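PDB 3FOT: trichothecene 15-O-acetyltransferase TRI3 from Fusarium sporotrichioides, which transfers an acetyl group to the 15-hydroxyl of the trichothecene intermediate 15-deacetylcalonectrin, a step in the biosynthesis of T-2 toxin and related mycotoxins. Local coordinates for residues G41-E44 / K45-A49; V165-D168 / S169-I172. All coordinates share one frame; numbering follows the deposited sequence.

Overall arrangement
Each interaction is local, within its own continuous piece of chain. Interaction 1 (41-49) is partly buried, its centre about 17 Å from the centre of the chain. It spans the short helix 43-46. Its chemistry is that of a short helix: main-chain bonds, a salt bridge, and an arginine on a carbonyl. Interaction 2 (165-172) is a surface turn, its centre about 32 Å from the centre of the chain. It has no charged pair across it. Two threonine hydroxyls, main-chain N-H groups and a water hold it, with a small apolar contact of Val165 with Thr170 and Ile172. The nearest atoms of interactions 1 and 2 are about 26 Å apart. They share no helix or strand.

Interaction 1. Residues G41-E44 / K45-A49; sequences GLEE and KNRRA
Gly41 meets Asn46 through its carbonyl oxygen, which sits against Asn46 CB. The same oxygen accepts from Trp98 NE1. Asn46 turns its amide back to the residue before this segment: ND2 donates to Val40 O and also to Asn185 OD1.

Leu42 is the N-cap. Its carbonyl oxygen takes two main-chain bonds. Asn46 N reaches Leu42 O at 2.8 Å, almost in line with the C=O bond. Lys45 N comes to Leu42 O at 2.9 Å from above the carbonyl plane, and the N-H...O angle is only 139°. The leucine side chain runs beside that of Lys45, with Leu42 CD1 3.8 Å from Lys45 CE. It also touches Leu421 and His422 of helix 406-423. About 10 Å separates its side chain from that of His414, which binds 15-deacetylcalonectrin.

The short helix that begins at Glu43 ends in a Schellman motif. Ala49 is its C-prime residue and has positive phi. Ala49 N bonds to Asn46 O.

Glu43 O accepts from Arg47 N. Its side chain extends alongside that of Arg47, with CG anti to the backbone N (chi1 -173°). This brings Glu43 OE2 to 2.9 Å from Arg47 NE in a salt bridge. The carboxylate uses its anti lone pair and lies at the guanidinium edge, the two planes 42° apart. A water donates to Glu43 OE2 and accepts from Arg47 NH2. Arg47 NH1 bonds to Asn151 O.

Glu44 O serves as acceptor for the next arginine. Arg48 bends at chi3 and brings NE to 2.8 Å from Glu44 O, with that oxygen in the guanidinium plane. Arg48 NH2 adds a weak bond at 3.3 Å to Glu44 O. Glu44 OE2 bonds to His422 ND1, while a water near it accepts from Lys45 NZ.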
loop_
_atom_site.group_PDB
_atom_site.type_symbol
_atom_site.label_atom_id
_atom_site.label_comp_id
_atom_site.label_asym_id
_atom_site.label_seq_id
_atom_site.Cartn_x
_atom_site.Cartn_y
_atom_site.Cartn_z
ATOM N N GLY A 41 -7.369 8.363 -7.680
ATOM C CA GLY A 41 -8.146 8.367 -8.917
ATOM C C GLY A 41 -8.127 9.644 -9.751
ATOM O O GLY A 41 -8.606 9.617 -10.882
ATOM N N LEU A 42 -7.588 10.754 -9.234
ATOM C CA LEU A 42 -7.515 12.006 -10.035
ATOM C C LEU A 42 -7.037 11.699 -11.447
ATOM O O LEU A 42 -5.969 11.121 -11.642
ATOM C CB LEU A 42 -6.596 13.044 -9.419
ATOM C CG LEU A 42 -7.023 13.668 -8.098
ATOM C CD1 LEU A 42 -5.885 14.537 -7.536
ATOM C CD2 LEU A 42 -8.269 14.503 -8.333
ATOM N N GLU A 43 -7.868 12.047 -12.429
ATOM C CA GLU A 43 -7.603 11.622 -13.806
ATOM C C GLU A 43 -6.180 11.915 -14.280
ATOM O O GLU A 43 -5.509 11.026 -14.813
ATOM C CB GLU A 43 -8.659 12.185 -14.764
ATOM C CG GLU A 43 -8.502 11.626 -16.165
ATOM C CD GLU A 43 -9.607 12.020 -17.087
ATOM O OE1 GLU A 43 -10.508 12.802 -16.688
ATOM O OE2 GLU A 43 -9.549 11.545 -18.223
ATOM N N GLU A 44 -5.711 13.146 -14.071
ATOM C CA GLU A 44 -4.380 13.557 -14.543
ATOM C C GLU A 44 -3.205 12.805 -13.877
ATOM O O GLU A 44 -2.092 12.796 -14.413
ATOM C CB GLU A 44 -4.188 15.084 -14.419
ATOM C CG GLU A 44 -4.196 15.674 -12.994
ATOM C CD GLU A 44 -5.576 16.030 -12.440
ATOM O OE1 GLU A 44 -6.629 15.610 -13.006
ATOM O OE2 GLU A 44 -5.597 16.710 -11.380
ATOM N N LYS A 45 -3.460 12.223 -12.713
ATOM C CA LYS A 45 -2.459 11.436 -11.987
ATOM C C LYS A 45 -2.611 9.944 -12.238
ATOM O O LYS A 45 -1.620 9.247 -12.482
ATOM C CB LYS A 45 -2.548 11.743 -10.500
ATOM C CG LYS A 45 -2.370 13.209 -10.177
ATOM C CD LYS A 45 -1.908 13.315 -8.749
ATOM C CE LYS A 45 -2.172 14.676 -8.153
ATOM N NZ LYS A 45 -1.307 15.698 -8.774
ATOM N N ASN A 46 -3.846 9.456 -12.184
ATOM C CA ASN A 46 -4.127 8.051 -12.459
ATOM C C ASN A 46 -3.703 7.635 -13.883
ATOM O O ASN A 46 -3.167 6.538 -14.082
ATOM C CB ASN A 46 -5.603 7.754 -12.193
ATOM C CG ASN A 46 -5.863 6.282 -11.979
ATOM O OD1 ASN A 46 -6.114 5.559 -12.939
ATOM N ND2 ASN A 46 -5.777 5.820 -10.712
ATOM N N ARG A 47 -3.952 8.503 -14.874
ATOM C CA ARG A 47 -3.505 8.231 -16.254
ATOM C C ARG A 47 -1.987 8.132 -16.392
ATOM O O ARG A 47 -1.494 7.524 -17.345
ATOM C CB ARG A 47 -4.078 9.256 -17.248
ATOM C CG ARG A 47 -5.556 9.074 -17.474
ATOM C CD ARG A 47 -6.104 10.010 -18.576
ATOM N NE ARG A 47 -7.485 9.658 -18.899
ATOM C CZ ARG A 47 -7.858 8.679 -19.721
ATOM N NH1 ARG A 47 -6.958 7.901 -20.320
ATOM N NH2 ARG A 47 -9.138 8.461 -19.939
ATOM N N ARG A 48 -1.256 8.698 -15.431
ATOM C CA ARG A 48 0.196 8.673 -15.448
ATOM C C ARG A 48 0.741 7.696 -14.411
ATOM O O ARG A 48 1.937 7.680 -14.151
ATOM C CB ARG A 48 0.746 10.051 -15.161
ATOM C CG ARG A 48 0.630 11.021 -16.325
ATOM C CD ARG A 48 1.371 12.312 -15.964
ATOM N NE ARG A 48 0.613 13.123 -15.010
ATOM C CZ ARG A 48 1.145 13.978 -14.133
ATOM N NH1 ARG A 48 2.468 14.127 -14.050
ATOM N NH2 ARG A 48 0.342 14.673 -13.332
ATOM N N ALA A 49 -0.154 6.885 -13.840
ATOM C CA ALA A 49 0.214 5.845 -12.868
ATOM C C ALA A 49 0.903 6.405 -11.629
ATOM O O ALA A 49 1.733 5.720 -11.020
ATOM C CB ALA A 49 1.117 4.786 -13.540
HETATM O O HOH W 1 -11.533 10.166 -19.633
HETATM O O HOH W 2 -3.392 17.543 -10.050
#

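Interaction 2. Residues V165-D168 / S169-I172; sequences VSTD and STPI
A type I beta turn from Thr167 to Thr170 lies in this surface loop, and an ST turn is built into it. The turn is closed by Thr170 N, which donates to Thr167 O at 3.2 Å. The donor stands well above the carbonyl plane, and the C=O...N angle is only 110°.

The ST turn is made by the Thr167 side chain. Its OG1 lies between its own backbone N and carbonyl carbon (chi1 75°), facing the chain ahead. There it accepts from Ser169 N at 3.2 Å. The same hydroxyl is hydrogen-bonded to Thr170 OG1, with 3.0 Å between Thr167 OG1 and Thr170 OG1. The two threonine side chains cross at about a right angle, and their hydroxyls meet where they cross. Thr170 OG1 is also 3.0 Å from Thr167 N.

Thr170 places its two branches differently. The hydroxyl goes to Thr167, while the methyl CG2 lies anti to the backbone N and packs on Val165. Val165 CB is 3.8 Å from Thr170 CG2, and the two side chains run alongside, pointing opposite ways. Beyond this, Val165 CG1 comes loosely to Ile172 CG1 at 4.4 Å. A water bridges the ends of the turn, donating to both Thr167 O and Thr170 O.

The loop joins strand 158-163 to its antiparallel neighbour 177-184 in the mixed six-stranded sheet. It leans on the start of helix 71-88. Val165 and Asp168 touch Leu71, and Ile172 touches Leu74. Main-chain bonds tie Asp168 to Gln72 in that helix and Ile172 to Leu69 in the loop just before it.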
loop_
_atom_site.group_PDB
_atom_site.type_symbol
_atom_site.label_atom_id
_atom_site.label_comp_id
_atom_site.label_asym_id
_atom_site.label_seq_id
_atom_site.Cartn_x
_atom_site.Cartn_y
_atom_site.Cartn_z
ATOM N N VAL A 165 16.033 -18.505 -16.348
ATOM C CA VAL A 165 16.093 -19.745 -17.109
ATOM C C VAL A 165 16.152 -19.351 -18.581
ATOM O O VAL A 165 15.903 -18.193 -18.903
ATOM C CB VAL A 165 14.881 -20.671 -16.816
ATOM C CG1 VAL A 165 14.950 -21.219 -15.391
ATOM C CG2 VAL A 165 13.531 -19.950 -17.079
ATOM N N SER A 166 16.483 -20.300 -19.470
ATOM C CA SER A 166 16.661 -19.988 -20.882
ATOM C C SER A 166 15.359 -19.628 -21.585
ATOM O O SER A 166 15.300 -18.652 -22.326
ATOM C CB SER A 166 17.355 -21.144 -21.602
ATOM O OG SER A 166 18.673 -21.283 -21.115
ATOM N N THR A 167 14.320 -20.419 -21.344
ATOM C CA THR A 167 13.058 -20.251 -22.057
ATOM C C THR A 167 11.891 -20.468 -21.098
ATOM O O THR A 167 12.089 -20.892 -19.972
ATOM C CB THR A 167 12.906 -21.272 -23.219
ATOM O OG1 THR A 167 12.593 -22.568 -22.692
ATOM C CG2 THR A 167 14.192 -21.369 -24.050
ATOM N N ASP A 168 10.683 -20.223 -21.583
ATOM C CA ASP A 168 9.493 -20.382 -20.737
ATOM C C ASP A 168 9.073 -21.830 -20.518
ATOM O O ASP A 168 8.146 -22.081 -19.729
ATOM C CB ASP A 168 8.332 -19.518 -21.237
ATOM C CG ASP A 168 7.900 -19.842 -22.646
ATOM O OD1 ASP A 168 8.264 -20.921 -23.185
ATOM O OD2 ASP A 168 7.179 -18.985 -23.225
ATOM N N SER A 169 9.742 -22.773 -21.204
ATOM C CA SER A 169 9.486 -24.202 -20.973
ATOM C C SER A 169 10.673 -24.897 -20.297
ATOM O O SER A 169 10.661 -26.120 -20.098
ATOM C CB SER A 169 9.099 -24.914 -22.280
ATOM O OG SER A 169 10.118 -24.743 -23.246
ATOM N N THR A 170 11.688 -24.108 -19.919
ATOM C CA THR A 170 12.805 -24.627 -19.149
ATOM C C THR A 170 12.342 -24.967 -17.715
ATOM O O THR A 170 11.798 -24.100 -17.031
ATOM C CB THR A 170 13.950 -23.585 -19.093
ATOM O OG1 THR A 170 14.363 -23.260 -20.430
ATOM C CG2 THR A 170 15.149 -24.115 -18.286
ATOM N N PRO A 171 12.591 -26.210 -17.246
ATOM C CA PRO A 171 12.256 -26.528 -15.855
ATOM C C PRO A 171 13.021 -25.621 -14.893
ATOM O O PRO A 171 14.237 -25.373 -15.064
ATOM C CB PRO A 171 12.696 -27.989 -15.701
ATOM C CG PRO A 171 12.764 -28.536 -17.094
ATOM C CD PRO A 171 13.184 -27.368 -17.950
ATOM N N ILE A 172 12.296 -25.097 -13.914
ATOM C CA ILE A 172 12.883 -24.187 -12.946
ATOM C C ILE A 172 13.638 -25.066 -11.940
ATOM O O ILE A 172 13.046 -25.923 -11.312
ATOM C CB ILE A 172 11.814 -23.299 -12.290
ATOM C CG1 ILE A 172 11.237 -22.311 -13.343
ATOM C CG2 ILE A 172 12.419 -22.531 -11.098
ATOM C CD1 ILE A 172 9.863 -21.846 -12.991
HETATM O O HOH W 3 10.602 -21.709 -17.540
#